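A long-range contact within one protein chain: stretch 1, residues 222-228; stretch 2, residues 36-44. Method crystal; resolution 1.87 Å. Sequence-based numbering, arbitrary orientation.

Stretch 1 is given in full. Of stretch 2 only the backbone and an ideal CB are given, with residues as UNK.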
# COMPACT_ATOMS: atom_id res chain seq x y z
N PHE A 222 23.69 -19.12 -10.74
CA PHE A 222 25.01 -19.25 -11.36
C PHE A 222 25.90 -18.15 -10.81
O PHE A 222 26.39 -17.29 -11.55
CB PHE A 222 24.92 -19.18 -12.88
CG PHE A 222 24.48 -20.46 -13.52
CD1 PHE A 222 25.39 -21.48 -13.77
CD2 PHE A 222 23.13 -20.67 -13.83
CE1 PHE A 222 24.97 -22.69 -14.32
CE2 PHE A 222 22.71 -21.88 -14.38
CZ PHE A 222 23.63 -22.89 -14.62
N PRO A 223 26.12 -18.15 -9.49
CA PRO A 223 26.97 -17.12 -8.89
C PRO A 223 28.37 -17.22 -9.47
O PRO A 223 29.09 -16.23 -9.56
CB PRO A 223 26.91 -17.44 -7.40
CG PRO A 223 26.76 -18.93 -7.39
CD PRO A 223 25.74 -19.16 -8.48
N ASP A 224 28.74 -18.44 -9.88
CA ASP A 224 30.05 -18.68 -10.46
C ASP A 224 30.24 -17.86 -11.75
O ASP A 224 31.33 -17.36 -12.02
CB ASP A 224 30.26 -20.19 -10.71
CG ASP A 224 29.10 -20.85 -11.45
OD1 ASP A 224 27.93 -20.54 -11.16
OD2 ASP A 224 29.37 -21.72 -12.31
N MSE A 225 29.17 -17.70 -12.52
CA MSE A 225 29.27 -16.93 -13.76
C MSE A 225 29.20 -15.42 -13.51
O MSE A 225 29.79 -14.65 -14.26
CB MSE A 225 28.18 -17.36 -14.74
CG MSE A 225 28.35 -18.79 -15.24
SE MSE A 225 30.07 -19.14 -16.11
CE MSE A 225 31.02 -19.90 -14.61
N LEU A 226 28.50 -15.00 -12.47
CA LEU A 226 28.45 -13.57 -12.18
C LEU A 226 29.81 -13.14 -11.62
O LEU A 226 30.18 -11.96 -11.72
CB LEU A 226 27.32 -13.25 -11.19
CG LEU A 226 25.90 -13.50 -11.71
CD1 LEU A 226 24.89 -12.87 -10.75
CD2 LEU A 226 25.74 -12.91 -13.11
N VAL A 227 30.56 -14.09 -11.06
CA VAL A 227 31.90 -13.80 -10.55
C VAL A 227 32.70 -13.28 -11.74
O VAL A 227 33.45 -12.29 -11.63
CB VAL A 227 32.59 -15.08 -9.99
CG1 VAL A 227 34.09 -14.84 -9.85
CG2 VAL A 227 32.00 -15.45 -8.63
N ASP A 228 32.54 -13.94 -12.89
CA ASP A 228 33.24 -13.54 -14.11
C ASP A 228 32.70 -12.22 -14.65
O ASP A 228 33.47 -11.40 -15.15
CB ASP A 228 33.12 -14.62 -15.19
CG ASP A 228 33.89 -15.89 -14.83
OD1 ASP A 228 35.00 -15.77 -14.27
OD2 ASP A 228 33.39 -17.00 -15.12
N UNK A 36 30.98 -24.78 0.24
CA UNK A 36 32.21 -25.18 -0.43
C UNK A 36 32.19 -24.72 -1.88
O UNK A 36 33.21 -24.30 -2.43
CB UNK A 36 32.40 -26.70 -0.35
N UNK A 37 31.01 -24.81 -2.48
CA UNK A 37 30.80 -24.40 -3.86
C UNK A 37 31.12 -22.91 -4.03
O UNK A 37 31.92 -22.52 -4.88
CB UNK A 37 29.36 -24.69 -4.29
N UNK A 38 30.47 -22.07 -3.22
CA UNK A 38 30.69 -20.63 -3.30
C UNK A 38 32.17 -20.26 -3.19
O UNK A 38 32.66 -19.39 -3.91
CB UNK A 38 29.90 -19.92 -2.20
N UNK A 39 32.88 -20.91 -2.27
CA UNK A 39 34.30 -20.63 -2.08
C UNK A 39 35.08 -21.08 -3.31
O UNK A 39 35.93 -20.36 -3.82
CB UNK A 39 34.83 -21.32 -0.82
N UNK A 40 34.76 -22.28 -3.79
CA UNK A 40 35.43 -22.86 -4.94
C UNK A 40 35.35 -22.00 -6.20
O UNK A 40 36.31 -21.93 -6.97
CB UNK A 40 34.83 -24.24 -5.23
N UNK A 41 34.21 -21.35 -6.41
CA UNK A 41 34.03 -20.54 -7.61
C UNK A 41 34.46 -19.07 -7.51
O UNK A 41 34.21 -18.29 -8.43
CB UNK A 41 32.55 -20.59 -8.01
N UNK A 42 35.09 -18.69 -6.41
CA UNK A 42 35.56 -17.32 -6.28
C UNK A 42 34.70 -16.30 -5.55
O UNK A 42 34.98 -15.10 -5.64
CB UNK A 42 35.81 -16.78 -7.69
N UNK A 43 33.66 -16.74 -4.85
CA UNK A 43 32.81 -15.81 -4.11
C UNK A 43 33.60 -15.25 -2.92
O UNK A 43 34.36 -15.97 -2.28
CB UNK A 43 31.53 -16.50 -3.64
N UNK A 44 33.43 -13.96 -2.64
CA UNK A 44 34.13 -13.32 -1.53
C UNK A 44 33.34 -13.46 -0.23
O UNK A 44 33.90 -13.33 0.86
CB UNK A 44 34.38 -11.84 -1.84

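Stretch 1 offers one face of a helix, on which Pro-223, Asp-224 and Val-227 turn their CA-to-CB bonds toward the other stretch. At position 36 the CB finds nothing of stretch 1 within reach, so this contact sets no preference; the residue is Asp-36, whose carboxylate is hydrogen-bonded elsewhere in the structure.

Position 37 is helical, and its CB points sideways with no atom of stretch 1 within 5.5 Å. A small side chain would therefore fall short, whereas a long apolar or aromatic one could reach the ring of Pro-223. The residue is Phe-37. With chi1 t, Phe-37 CE2 lies 3.7 Å from Pro-223 CG, and Phe-37 CZ 4.0 Å from Asp-224 OD1. Both neighbours sit at the ring edge, near its plane, and the carboxylate oxygen keeps its hydrogen bonding elsewhere.

Position 38 also points sideways, and again only a long side chain could touch Pro-223; leucine, methionine or an aromatic would be plausible. It is Tyr-38, chi1 m, whose CE1 approaches Pro-223 CG to 4.2 Å, so the proline meets the edges of two aromatic rings.

Positions 39 and 40 are out of reach and could be almost anything compatible with a helix. They are Ala-39 and Glu-40, the latter extended with chi1 and chi2 both t.

Position 41 is the first to leave helical angles, and it points toward stretch 1. The ideal CB of position 41 is 3.6 Å from Asp-224 CB and 5.2 Å from Val-227 CG2, which favours a compact side chain such as alanine, valine or threonine. Val-41 is found, its CB packed 3.5 Å from Asp-224 CB. The backbone contributes too: one water donates to both Val-41 O and Asp-224 O, each at 2.8 Å; no direct hydrogen bond joins the stretches.

At position 42 phi is 96° and psi 12°. A CB here would be jammed against the carbonyl O of the preceding residue, and at 3.4 Å from Val-227 CG1 the ideal CB of position 42 would also be tight. The backbone angles alone call for glycine, and the tight approach to Val-227 CG1 agrees with it. Gly-42 is present, its C lying 4.2 Å from Val-227 CG2.

Position 43 points sideways, its ideal CB 5.1 Å from Val-227 CG2. A modest, largely apolar group such as cysteine, alanine or valine could approach Val-227 and Pro-223. Cys-43, chi1 m, touches both through sulfur: Cys-43 SG is 4.3 Å from Pro-223 CB and 4.4 Å from Val-227 CG2.

Position 44 is out of reach, leaving the choice open; it is Glu-44, with OE2 hydrogen-bonded elsewhere.

Stretch 2 (36-44) DFYAEVGCE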
# COMPACT_ATOMS: atom_id res chain seq x y z
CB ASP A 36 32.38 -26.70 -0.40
CG ASP A 36 32.58 -27.24 1.00
OD1 ASP A 36 33.03 -26.47 1.88
OD2 ASP A 36 32.30 -28.44 1.22
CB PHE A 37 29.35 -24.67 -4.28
CG PHE A 37 29.01 -24.12 -5.63
CD1 PHE A 37 29.55 -24.68 -6.78
CD2 PHE A 37 28.16 -23.02 -5.75
CE1 PHE A 37 29.27 -24.15 -8.04
CE2 PHE A 37 27.87 -22.49 -7.00
CZ PHE A 37 28.43 -23.05 -8.15
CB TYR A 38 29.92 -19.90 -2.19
CG TYR A 38 28.42 -20.09 -2.22
CD1 TYR A 38 27.70 -20.04 -3.41
CD2 TYR A 38 27.71 -20.27 -1.03
CE1 TYR A 38 26.31 -20.15 -3.42
CE2 TYR A 38 26.32 -20.39 -1.03
CZ TYR A 38 25.63 -20.33 -2.23
OH TYR A 38 24.25 -20.42 -2.22
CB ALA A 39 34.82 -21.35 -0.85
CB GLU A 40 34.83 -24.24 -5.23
CG GLU A 40 35.48 -24.99 -6.38
CD GLU A 40 34.73 -26.26 -6.73
OE1 GLU A 40 33.54 -26.17 -7.11
OE2 GLU A 40 35.33 -27.36 -6.63
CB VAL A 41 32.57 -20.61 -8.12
CG1 VAL A 41 32.18 -22.06 -8.36
CG2 VAL A 41 31.62 -19.95 -7.12
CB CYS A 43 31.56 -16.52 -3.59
SG CYS A 43 30.34 -16.92 -4.87
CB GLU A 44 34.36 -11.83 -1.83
CG GLU A 44 35.00 -11.07 -0.67
CD GLU A 44 35.66 -9.77 -1.10
OE1 GLU A 44 36.50 -9.82 -2.03
OE2 GLU A 44 35.35 -8.71 -0.50
O HOH W 1 33.75 -18.46 -11.17
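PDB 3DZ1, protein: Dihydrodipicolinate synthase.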